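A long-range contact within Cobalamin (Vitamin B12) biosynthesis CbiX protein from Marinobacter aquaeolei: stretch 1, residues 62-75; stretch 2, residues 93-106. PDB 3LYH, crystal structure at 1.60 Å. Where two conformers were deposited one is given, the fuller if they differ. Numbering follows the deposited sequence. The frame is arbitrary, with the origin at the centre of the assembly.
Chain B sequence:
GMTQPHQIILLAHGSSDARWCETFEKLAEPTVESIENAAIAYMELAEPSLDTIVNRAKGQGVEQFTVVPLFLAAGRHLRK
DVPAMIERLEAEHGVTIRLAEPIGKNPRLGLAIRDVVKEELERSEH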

ATOM      1  N   VAL B  62       3.292  28.352  -6.441  1.00 26.64           N
ATOM      2  CA  VAL B  62       3.422  27.542  -5.240  1.00 22.01           C
ATOM      3  C   VAL B  62       4.893  27.328  -4.947  1.00 19.89           C
ATOM      4  O   VAL B  62       5.672  26.963  -5.831  1.00 20.96           O
ATOM      5  CB  VAL B  62       2.725  26.159  -5.360  1.00 23.24           C
ATOM      6  CG1 VAL B  62       2.928  25.359  -4.088  1.00 26.25           C
ATOM      7  CG2 VAL B  62       1.240  26.346  -5.657  1.00 25.98           C
ATOM      8  N   GLU B  63       5.261  27.594  -3.704  1.00 18.18           N
ATOM      9  CA  GLU B  63       6.632  27.484  -3.267  1.00 17.62           C
ATOM     10  C   GLU B  63       6.854  26.426  -2.174  1.00 17.74           C
ATOM     11  O   GLU B  63       8.013  26.112  -1.932  1.00 18.86           O
ATOM     12  CB  GLU B  63       7.135  28.852  -2.778  1.00 21.98           C
ATOM     13  CG  GLU B  63       6.893  29.985  -3.782  1.00 28.00           C
ATOM     14  CD  GLU B  63       7.659  29.833  -5.105  1.00 37.89           C
ATOM     15  OE1 GLU B  63       8.694  29.134  -5.151  1.00 47.26           O
ATOM     16  OE2 GLU B  63       7.231  30.452  -6.110  1.00 50.06           O
ATOM     17  N   GLN B  64       5.773  25.940  -1.531  1.00 15.79           N
ATOM     18  CA  GLN B  64       5.843  25.040  -0.360  1.00 15.82           C
ATOM     19  C   GLN B  64       5.134  23.741  -0.746  1.00 14.08           C
ATOM     20  O   GLN B  64       4.003  23.760  -1.263  1.00 14.78           O
ATOM     21  CB  GLN B  64       5.142  25.639   0.864  1.00 16.17           C
ATOM     22  CG  GLN B  64       5.777  26.937   1.409  1.00 22.96           C
ATOM     23  CD  GLN B  64       7.085  26.714   2.131  1.00 33.60           C
ATOM     24  OE1 GLN B  64       7.348  25.622   2.652  1.00 36.46           O
ATOM     25  NE2 GLN B  64       7.919  27.762   2.178  1.00 36.34           N
ATOM     26  N   PHE B  65       5.827  22.622  -0.528  1.00 14.97           N
ATOM     27  CA  PHE B  65       5.357  21.304  -0.921  1.00 13.15           C
ATOM     28  C   PHE B  65       5.502  20.343   0.237  1.00 14.57           C
ATOM     29  O   PHE B  65       6.386  20.518   1.070  1.00 14.26           O
ATOM     30  CB  PHE B  65       6.193  20.762  -2.101  1.00 13.87           C
ATOM     31  CG  PHE B  65       6.092  21.598  -3.341  1.00 10.86           C
ATOM     32  CD1 PHE B  65       6.830  22.779  -3.454  1.00 14.69           C
ATOM     33  CD2 PHE B  65       5.345  21.180  -4.437  1.00 11.80           C
ATOM     34  CE1 PHE B  65       6.725  23.582  -4.613  1.00 17.55           C
ATOM     35  CE2 PHE B  65       5.244  21.939  -5.587  1.00 12.49           C
ATOM     36  CZ  PHE B  65       5.951  23.150  -5.694  1.00 15.34           C
ATOM     37  N   THR B  66       4.653  19.324   0.252  1.00 13.35           N
ATOM     38  CA  THR B  66       4.823  18.155   1.115  1.00 11.87           C
ATOM     39  C   THR B  66       4.616  16.934   0.227  1.00 12.52           C
ATOM     40  O   THR B  66       3.595  16.821  -0.435  1.00 14.28           O
ATOM     41  CB  THR B  66       3.867  18.135   2.314  1.00 16.52           C
ATOM     42  OG1 THR B  66       4.141  19.299   3.125  1.00 18.05           O
ATOM     43  CG2 THR B  66       4.019  16.855   3.160  1.00 16.81           C
ATOM     44  N   VAL B  67       5.641  16.094   0.189  1.00 12.97           N
ATOM     45  CA  VAL B  67       5.604  14.770  -0.466  1.00 11.79           C
ATOM     46  C   VAL B  67       5.114  13.748   0.512  1.00 11.77           C
ATOM     47  O   VAL B  67       5.717  13.565   1.587  1.00 12.87           O
ATOM     48  CB  VAL B  67       6.989  14.392  -1.012  1.00 13.89           C
ATOM     49  CG1 VAL B  67       6.995  12.979  -1.582  1.00 13.09           C
ATOM     50  CG2 VAL B  67       7.431  15.394  -2.120  1.00 13.65           C
ATOM     51  N   VAL B  68       4.003  13.112   0.150  1.00 12.16           N
ATOM     52  CA  VAL B  68       3.379  12.014   0.937  1.00 11.26           C
ATOM     53  C   VAL B  68       3.628  10.712   0.125  1.00  8.89           C
ATOM     54  O   VAL B  68       2.971  10.492  -0.913  1.00 10.20           O
ATOM     55  CB  VAL B  68       1.872  12.199   1.141  1.00 10.51           C
ATOM     56  CG1 VAL B  68       1.284  11.045   1.964  1.00 10.81           C
ATOM     57  CG2 VAL B  68       1.557  13.534   1.834  1.00 15.71           C
ATOM     58  N   PRO B  69       4.585   9.866   0.598  1.00  8.43           N
ATOM     59  CA  PRO B  69       4.844   8.619  -0.142  1.00 10.48           C
ATOM     60  C   PRO B  69       3.691   7.632  -0.095  1.00 12.15           C
ATOM     61  O   PRO B  69       3.234   7.251   0.978  1.00 10.54           O
ATOM     62  CB  PRO B  69       6.108   8.068   0.505  1.00 11.74           C
ATOM     63  CG  PRO B  69       6.722   9.192   1.220  1.00 14.38           C
ATOM     64  CD  PRO B  69       5.542  10.018   1.690  1.00 12.48           C
ATOM     65  N   LEU B  70       3.213   7.200  -1.257  1.00 11.31           N
ATOM     66  CA  LEU B  70       2.140   6.206  -1.384  1.00 11.81           C
ATOM     67  C   LEU B  70       2.757   4.803  -1.341  1.00 12.46           C
ATOM     68  O   LEU B  70       2.812   4.048  -2.340  1.00 11.56           O
ATOM     69  CB  LEU B  70       1.310   6.380  -2.651  1.00 14.41           C
ATOM     70  CG  LEU B  70       0.473   7.630  -2.746  1.00 15.68           C
ATOM     71  CD1 LEU B  70      -0.379   7.607  -4.019  1.00 16.15           C
ATOM     72  CD2 LEU B  70      -0.379   7.885  -1.476  1.00 18.61           C
ATOM     73  N   PHE B  71       3.324   4.523  -0.193  1.00 11.18           N
ATOM     74  CA  PHE B  71       4.088   3.285   0.106  1.00 14.82           C
ATOM     75  C   PHE B  71       3.607   2.762   1.446  1.00 13.59           C
ATOM     76  O   PHE B  71       3.472   3.516   2.437  1.00 13.84           O
ATOM     77  CB  PHE B  71       5.600   3.542   0.203  1.00 14.13           C
ATOM     78  CG  PHE B  71       6.244   3.842  -1.097  1.00 15.35           C
ATOM     79  CD1 PHE B  71       6.172   5.087  -1.661  1.00 13.86           C
ATOM     80  CD2 PHE B  71       6.942   2.843  -1.780  1.00 30.25           C
ATOM     81  CE1 PHE B  71       6.770   5.374  -2.867  1.00 16.12           C
ATOM     82  CE2 PHE B  71       7.535   3.112  -2.991  1.00 31.95           C
ATOM     83  CZ  PHE B  71       7.444   4.397  -3.539  1.00 26.83           C
ATOM     84  N   LEU B  72       3.385   1.444   1.510  1.00 12.31           N
ATOM     85  CA  LEU B  72       3.082   0.816   2.797  1.00 11.12           C
ATOM     86  C   LEU B  72       4.290   0.699   3.698  1.00 13.81           C
ATOM     87  O   LEU B  72       4.144   0.714   4.925  1.00 17.40           O
ATOM     88  CB  LEU B  72       2.454  -0.557   2.555  1.00 11.53           C
ATOM     89  CG  LEU B  72       1.111  -0.558   1.827  1.00 11.37           C
ATOM     90  CD1 LEU B  72       0.684  -1.990   1.535  1.00 14.88           C
ATOM     91  CD2 LEU B  72       0.045   0.101   2.687  1.00 17.14           C
ATOM     92  N   ALA B  73       5.460   0.509   3.099  1.00 13.58           N
ATOM     93  CA  ALA B  73       6.687   0.540   3.853  1.00 15.02           C
ATOM     94  C   ALA B  73       7.772   1.014   2.919  1.00 19.27           C
ATOM     95  O   ALA B  73       7.733   0.713   1.713  1.00 20.52           O
ATOM     96  CB  ALA B  73       7.038  -0.831   4.427  1.00 16.70           C
ATOM     97  N   ALA B  74       8.728   1.710   3.511  1.00 19.73           N
ATOM     98  CA  ALA B  74       9.864   2.225   2.761  1.00 26.00           C
ATOM     99  C   ALA B  74      10.872   1.111   2.518  1.00 29.61           C
ATOM    100  O   ALA B  74      11.107   0.277   3.386  1.00 24.04           O
ATOM    101  CB  ALA B  74      10.498   3.347   3.495  1.00 26.68           C
ATOM    102  N   GLY B  75      11.403   1.064   1.295  1.00 33.38           N
ATOM    103  CA  GLY B  75      12.648   0.340   1.024  1.00 34.64           C
ATOM    104  C   GLY B  75      13.834   1.102   1.593  1.00 33.91           C
ATOM    105  O   GLY B  75      14.011   2.308   1.333  1.00 32.72           O
ATOM    106  N   HIS B  93      14.541  24.339  -8.444  1.00 26.46           N
ATOM    107  CA  HIS B  93      13.342  25.176  -8.531  1.00 25.84           C
ATOM    108  C   HIS B  93      13.228  26.260  -7.457  1.00 23.16           C
ATOM    109  O   HIS B  93      12.297  27.048  -7.521  1.00 27.63           O
ATOM    110  CB  HIS B  93      12.085  24.288  -8.567  1.00 27.02           C
ATOM    111  CG  HIS B  93      12.051  23.356  -9.738  1.00 30.50           C
ATOM    112  ND1 HIS B  93      11.879  23.796 -11.034  1.00 27.88           N
ATOM    113  CD2 HIS B  93      12.182  22.008  -9.815  1.00 27.30           C
ATOM    114  CE1 HIS B  93      11.897  22.761 -11.855  1.00 33.47           C
ATOM    115  NE2 HIS B  93      12.079  21.665 -11.142  1.00 28.12           N
ATOM    116  N   GLY B  94      14.151  26.332  -6.498  1.00 20.53           N
ATOM    117  CA  GLY B  94      14.041  27.287  -5.383  1.00 19.69           C
ATOM    118  C   GLY B  94      12.745  27.166  -4.564  1.00 20.35           C
ATOM    119  O   GLY B  94      12.036  28.152  -4.303  1.00 20.04           O
ATOM    120  N   VAL B  95      12.439  25.943  -4.155  1.00 17.26           N
ATOM    121  CA  VAL B  95      11.270  25.640  -3.332  1.00 17.20           C
ATOM    122  C   VAL B  95      11.688  24.867  -2.084  1.00 15.40           C
ATOM    123  O   VAL B  95      12.842  24.434  -1.989  1.00 15.61           O
ATOM    124  CB  VAL B  95      10.226  24.830  -4.134  1.00 16.02           C
ATOM    125  CG1 VAL B  95       9.687  25.702  -5.326  1.00 19.24           C
ATOM    126  CG2 VAL B  95      10.808  23.532  -4.653  1.00 17.46           C
ATOM    127  N   THR B  96      10.739  24.761  -1.158  1.00 14.81           N
ATOM    128  CA  THR B  96      10.844  24.020   0.107  1.00 16.30           C
ATOM    129  C   THR B  96       9.885  22.816   0.030  1.00 14.18           C
ATOM    130  O   THR B  96       8.687  22.986  -0.230  1.00 14.42           O
ATOM    131  CB  THR B  96      10.502  24.894   1.306  1.00 21.68           C
ATOM    132  OG1 THR B  96      11.364  26.039   1.295  1.00 23.87           O
ATOM    133  CG2 THR B  96      10.717  24.140   2.644  1.00 23.34           C
ATOM    134  N   ILE B  97      10.431  21.620   0.222  1.00 14.24           N
ATOM    135  CA  ILE B  97       9.673  20.370   0.126  1.00 12.78           C
ATOM    136  C   ILE B  97       9.919  19.532   1.369  1.00 16.11           C
ATOM    137  O   ILE B  97      11.047  19.091   1.589  1.00 16.97           O
ATOM    138  CB  ILE B  97      10.062  19.549  -1.131  1.00 12.94           C
ATOM    139  CG1 ILE B  97      10.054  20.408  -2.383  1.00 12.78           C
ATOM    140  CG2 ILE B  97       9.212  18.232  -1.280  1.00 12.40           C
ATOM    141  CD1 ILE B  97      10.736  19.734  -3.611  1.00 15.80           C
ATOM    142  N   ARG B  98       8.865  19.338   2.168  1.00 13.45           N
ATOM    143  CA  ARG B  98       8.897  18.440   3.299  1.00 15.48           C
ATOM    144  C   ARG B  98       8.605  17.029   2.804  1.00 15.00           C
ATOM    145  O   ARG B  98       7.749  16.841   1.965  1.00 13.82           O
ATOM    146  CB  ARG B  98       7.859  18.834   4.331  1.00 16.49           C
ATOM    147  CG  ARG B  98       7.865  17.948   5.542  1.00 18.18           C
ATOM    148  CD  ARG B  98       7.060  18.535   6.715  1.00 22.70           C
ATOM    149  NE  ARG B  98       5.613  18.390   6.579  1.00 29.54           N
ATOM    150  CZ  ARG B  98       4.915  17.282   6.878  1.00 29.20           C
ATOM    151  NH1 ARG B  98       5.519  16.170   7.326  1.00 25.46           N
ATOM    152  NH2 ARG B  98       3.596  17.288   6.732  1.00 28.43           N
ATOM    153  N   LEU B  99       9.312  16.055   3.356  1.00 13.46           N
ATOM    154  CA  LEU B  99       9.079  14.645   3.069  1.00 13.40           C
ATOM    155  C   LEU B  99       8.326  14.051   4.259  1.00 15.68           C
ATOM    156  O   LEU B  99       8.873  13.933   5.358  1.00 14.46           O
ATOM    157  CB  LEU B  99      10.430  13.954   2.826  1.00 14.86           C
ATOM    158  CG  LEU B  99      10.396  12.432   2.679  1.00 16.57           C
ATOM    159  CD1 LEU B  99       9.435  12.087   1.536  1.00 13.39           C
ATOM    160  CD2 LEU B  99      11.763  11.847   2.483  1.00 19.43           C
ATOM    161  N   ALA B 100       7.038  13.758   4.070  1.00 14.01           N
ATOM    162  CA  ALA B 100       6.234  13.101   5.085  1.00 15.30           C
ATOM    163  C   ALA B 100       6.591  11.623   5.198  1.00 13.17           C
ATOM    164  O   ALA B 100       7.205  11.058   4.281  1.00 13.27           O
ATOM    165  CB  ALA B 100       4.750  13.281   4.752  1.00 13.97           C
ATOM    166  N   GLU B 101       6.207  10.990   6.320  1.00 11.97           N
ATOM    167  CA  GLU B 101       6.325   9.538   6.473  0.50 12.61           C
ATOM    168  C   GLU B 101       5.470   8.832   5.394  1.00 11.49           C
ATOM    169  O   GLU B 101       4.453   9.374   4.971  1.00 12.17           O
ATOM    170  CB  GLU B 101       5.927   9.090   7.912  0.50 15.55           C
ATOM    171  CG  GLU B 101       4.415   9.151   8.231  0.50 20.01           C
ATOM    172  CD  GLU B 101       4.021   8.825   9.694  0.50 17.90           C
ATOM    173  OE1 GLU B 101       4.955   8.548  10.497  0.50 20.31           O
ATOM    174  OE2 GLU B 101       2.774   8.873  10.008  0.50 13.01           O
ATOM    175  N   PRO B 102       5.844   7.608   4.978  1.00 12.39           N
ATOM    176  CA  PRO B 102       5.026   6.818   4.061  1.00 11.52           C
ATOM    177  C   PRO B 102       3.643   6.534   4.697  1.00 10.66           C
ATOM    178  O   PRO B 102       3.555   6.436   5.944  1.00 12.14           O
ATOM    179  CB  PRO B 102       5.805   5.524   3.900  1.00 14.20           C
ATOM    180  CG  PRO B 102       6.778   5.511   4.904  1.00 20.49           C
ATOM    181  CD  PRO B 102       7.025   6.837   5.413  1.00 14.03           C
ATOM    182  N   ILE B 103       2.601   6.456   3.875  1.00 11.35           N
ATOM    183  CA  ILE B 103       1.234   6.235   4.370  1.00 11.17           C
ATOM    184  C   ILE B 103       1.135   4.993   5.283  1.00 12.17           C
ATOM    185  O   ILE B 103       0.313   4.966   6.177  1.00 12.13           O
ATOM    186  CB  ILE B 103       0.174   6.218   3.268  1.00 11.65           C
ATOM    187  CG1 ILE B 103       0.405   5.067   2.303  1.00 12.87           C
ATOM    188  CG2 ILE B 103       0.094   7.619   2.557  1.00 10.71           C
ATOM    189  CD1 ILE B 103      -0.691   4.879   1.333  1.00 13.43           C
ATOM    190  N   GLY B 104       1.950   3.965   5.023  1.00 12.29           N
ATOM    191  CA  GLY B 104       1.885   2.777   5.846  1.00  9.91           C
ATOM    192  C   GLY B 104       2.269   2.923   7.295  1.00 11.65           C
ATOM    193  O   GLY B 104       1.976   2.019   8.074  1.00 13.71           O
ATOM    194  N   LYS B 105       2.961   4.004   7.637  1.00 13.42           N
ATOM    195  CA  LYS B 105       3.253   4.345   9.033  1.00 15.11           C
ATOM    196  C   LYS B 105       2.061   4.939   9.799  1.00 15.51           C
ATOM    197  O   LYS B 105       2.091   5.014  11.028  1.00 17.38           O
ATOM    198  CB  LYS B 105       4.474   5.282   9.106  1.00 16.19           C
ATOM    199  CG  LYS B 105       5.814   4.588   8.775  1.00 25.03           C
ATOM    200  CD  LYS B 105       6.592   4.073   9.997  1.00 41.89           C
ATOM    201  CE  LYS B 105       8.078   3.808   9.642  1.00 45.39           C
ATOM    202  NZ  LYS B 105       8.793   5.014   9.095  1.00 51.03           N
ATOM    203  N   ASN B 106       1.005   5.321   9.094  1.00 13.69           N
ATOM    204  CA  ASN B 106      -0.121   5.999   9.711  1.00 15.62           C
ATOM    205  C   ASN B 106      -1.077   4.938  10.239  1.00 13.68           C
ATOM    206  O   ASN B 106      -1.428   4.002   9.506  1.00 13.31           O
ATOM    207  CB  ASN B 106      -0.796   6.948   8.718  1.00 12.11           C
ATOM    208  CG  ASN B 106      -1.703   7.950   9.405  1.00 12.60           C
ATOM    209  OD1 ASN B 106      -2.730   7.561   9.992  1.00 14.60           O
ATOM    210  ND2 ASN B 106      -1.313   9.209   9.393  1.00 14.97           N
TER

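Gly-94 opens the approach: it leaves the preceding helix with positive phi, a conformation glycine takes easily. Val-95 then turns its side chain toward stretch 1, where CG1 packs 3.7 Å from CE1 of Phe-65, a first apolar contact before the pairing begins.

From Thr-96 to Leu-99 the chain runs parallel to residues 64-67, and the hydrogen bonds follow the parallel rule, with alternate residues of stretch 2 giving and receiving. Thr-96 N donates to Glu-63 O (3.1 Å) and Thr-96 O accepts from Phe-65 N (2.9 Å); Arg-98 N reaches Phe-65 O (3.0 Å), while Val-67 N reaches Arg-98 O (2.9 Å). Side chains sort by face. Ile-97 and Leu-99 share one with Phe-65 and Val-67, and branched residues fill it closely: Ile-97 CG2 lies 3.5 Å from Val-67 CG2. The other carries Thr-96, Arg-98, Gln-64 and Thr-66, a more polar set; there the Arg-98 guanidinium lays a face over the methyl of Thr-66 (NH2 to CG2, 3.6 Å), its nitrogens hydrogen-bonded elsewhere in the structure.

Ala-100 extends the ladder past the strand, its N donating to Val-67 O (2.8 Å), and its small methyl sits 4.0 Å (CB) from Thr-66 CG2. Pro-102, lacking an amide hydrogen, contributes packing instead, its CB 4.2 Å from Phe-71 CB and 4.3 Å from Pro-69 CB.

Ile-103 resumes the backbone pairing, N to Pro-69 O (3.1 Å), and buries its side chain, CG2 lying 3.7 Å from Val-68 CG1 and 4.1 Å from Leu-70 CD2. Gly-104 N donates to Phe-71 O (3.0 Å). Here the chains come so close that a CB on Gly-104 would clash with Leu-72 O; without one, Gly-104 CA approaches that oxygen to 3.2 Å in a CA-H...O contact, though Leu-72 O finds no conventional hydrogen-bond partner.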